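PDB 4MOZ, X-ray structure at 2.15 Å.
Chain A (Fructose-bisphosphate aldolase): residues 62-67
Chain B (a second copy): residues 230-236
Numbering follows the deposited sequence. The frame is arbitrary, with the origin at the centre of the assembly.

Chain A (62-67) DSDPEH
Chain B (230-236) SAAAGRT

Two copies of the aldolase meet where a 3-10 segment of chain A gives way to a helix and where a helix of chain B ends. In chain A, Asp A62 and Ser A63 (phi/psi -77/-16, chi1 p) are 3-10, Asp A64 is extended (-99/120), and Pro A65 (-61/-22) and Glu A66 (-63/-21) lead to helical His A67 (-49/-44). Asp A64 (chi1 t, chi2 -4°) caps the turn, OD1 accepting from Glu A66 N at 3.0 Å: its short carboxylate folds back onto a free amide. Separately, Asp A64 O accepts from His A67 N at 3.0 Å.

In chain B, Ala B231 (-64/-48) and Ala B232 (-56/-33) are helical. A type II' turn runs from Ala B233 (-75/-15) through Gly B234 (54/-122, a positive phi favouring glycine) and Arg B235 (-79/0) to Thr B236, whose N donates to Ala B233 O at 3.0 Å. The stretches run in roughly the same direction, with CA–CA distances Ser A63–Ala B232 5.7 Å, Asp A64–Ala B231 5.5 Å and Pro A65–Gly B234 5.7 Å.

No direct hydrogen bond crosses the contact, which buries 232 Å², both sides summed. Ser A63 O and Ala B231 O, both acceptors, lie 3.3 Å apart unbonded; Ala B231 O instead accepts from Gly B234 N at 3.0 Å. Ala B231 CB, a small methyl pointing toward chain A, fits 3.8 Å from Ser A63 O. Pro A65 also points across, its compact ring bringing carbon against carbonyls: CD 3.3 Å from Ala B231 O, CG 3.3 Å from Ala B232 O. An ideal CB on Gly B234 would sit a tight 3.1 Å from Pro A65 CG.

Long and oppositely charged, Glu A66 (t, t, chi3 1°) and Arg B235 (m, t, t, chi4 177°) form a long salt bridge, OE2 to NH1 at 3.8 Å, oblique and purely electrostatic. One water donates to Glu A66 OE1 (3.0 Å) and accepts from Arg B235 NE (2.9 Å).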

# COMPACT_ATOMS: atom_id res chain seq x y z
N ASP A 62 1.85 -26.90 -30.27
CA ASP A 62 2.08 -26.14 -29.04
C ASP A 62 1.70 -24.65 -29.12
O ASP A 62 1.63 -23.96 -28.10
CB ASP A 62 3.54 -26.28 -28.58
CG ASP A 62 3.71 -26.01 -27.08
OD1 ASP A 62 2.73 -26.19 -26.32
OD2 ASP A 62 4.83 -25.65 -26.67
N SER A 63 1.42 -24.16 -30.33
CA SER A 63 1.01 -22.77 -30.49
C SER A 63 -0.46 -22.54 -30.10
O SER A 63 -0.88 -21.40 -29.90
CB SER A 63 1.29 -22.28 -31.91
OG SER A 63 0.57 -23.04 -32.86
N ASP A 64 -1.22 -23.62 -29.98
CA ASP A 64 -2.58 -23.59 -29.45
C ASP A 64 -2.53 -24.02 -27.97
O ASP A 64 -2.10 -25.13 -27.67
CB ASP A 64 -3.47 -24.54 -30.26
CG ASP A 64 -4.92 -24.57 -29.78
OD1 ASP A 64 -5.27 -23.93 -28.77
OD2 ASP A 64 -5.74 -25.27 -30.43
N PRO A 65 -2.96 -23.14 -27.05
CA PRO A 65 -2.93 -23.44 -25.60
C PRO A 65 -3.78 -24.64 -25.18
O PRO A 65 -3.52 -25.21 -24.12
CB PRO A 65 -3.49 -22.17 -24.96
CG PRO A 65 -3.29 -21.10 -25.98
CD PRO A 65 -3.42 -21.77 -27.31
N GLU A 66 -4.77 -25.02 -25.99
CA GLU A 66 -5.57 -26.21 -25.69
C GLU A 66 -4.72 -27.50 -25.71
O GLU A 66 -5.09 -28.51 -25.11
CB GLU A 66 -6.78 -26.33 -26.63
CG GLU A 66 -7.82 -27.33 -26.12
CD GLU A 66 -9.13 -27.32 -26.89
OE1 GLU A 66 -9.28 -26.55 -27.86
OE2 GLU A 66 -10.03 -28.10 -26.51
N HIS A 67 -3.58 -27.43 -26.39
CA HIS A 67 -2.56 -28.49 -26.38
C HIS A 67 -2.22 -28.94 -24.98
O HIS A 67 -2.14 -30.13 -24.71
CB HIS A 67 -1.31 -27.98 -27.09
CG HIS A 67 -0.24 -29.02 -27.33
ND1 HIS A 67 -0.48 -30.18 -27.98
CD2 HIS A 67 1.12 -29.03 -27.02
CE1 HIS A 67 0.65 -30.89 -28.06
NE2 HIS A 67 1.63 -30.18 -27.47
N SER B 230 -2.97 -14.66 -32.68
CA SER B 230 -4.36 -15.12 -32.54
C SER B 230 -4.40 -16.56 -32.02
O SER B 230 -5.25 -16.90 -31.20
CB SER B 230 -5.11 -15.02 -33.87
OG SER B 230 -5.43 -13.68 -34.17
N ALA B 231 -3.47 -17.38 -32.50
CA ALA B 231 -3.35 -18.76 -32.01
C ALA B 231 -2.95 -18.77 -30.53
O ALA B 231 -3.59 -19.45 -29.72
CB ALA B 231 -2.36 -19.55 -32.86
N ALA B 232 -1.93 -17.99 -30.17
CA ALA B 232 -1.43 -17.89 -28.79
C ALA B 232 -2.51 -17.49 -27.78
O ALA B 232 -2.47 -17.92 -26.64
CB ALA B 232 -0.26 -16.93 -28.70
N ALA B 233 -3.45 -16.66 -28.22
CA ALA B 233 -4.52 -16.17 -27.35
C ALA B 233 -5.58 -17.23 -27.06
O ALA B 233 -6.39 -17.07 -26.14
CB ALA B 233 -5.15 -14.93 -27.96
N GLY B 234 -5.57 -18.31 -27.84
CA GLY B 234 -6.50 -19.43 -27.63
C GLY B 234 -7.96 -19.00 -27.61
O GLY B 234 -8.45 -18.39 -28.56
N ARG B 235 -8.65 -19.30 -26.51
CA ARG B 235 -10.09 -19.00 -26.38
C ARG B 235 -10.38 -17.54 -26.04
O ARG B 235 -11.54 -17.14 -25.90
CB ARG B 235 -10.75 -19.94 -25.38
CG ARG B 235 -10.99 -21.34 -25.93
CD ARG B 235 -11.70 -22.23 -24.92
NE ARG B 235 -11.99 -23.55 -25.48
CZ ARG B 235 -12.56 -24.55 -24.81
NH1 ARG B 235 -12.79 -25.71 -25.41
NH2 ARG B 235 -12.89 -24.39 -23.54
N THR B 236 -9.32 -16.74 -25.90
CA THR B 236 -9.45 -15.30 -25.81
C THR B 236 -9.42 -14.73 -27.23
O THR B 236 -8.47 -14.99 -27.98
CB THR B 236 -8.31 -14.68 -24.97
OG1 THR B 236 -8.42 -15.14 -23.62
CG2 THR B 236 -8.37 -13.17 -24.99
O HOH W 1 -10.70 -23.97 -28.09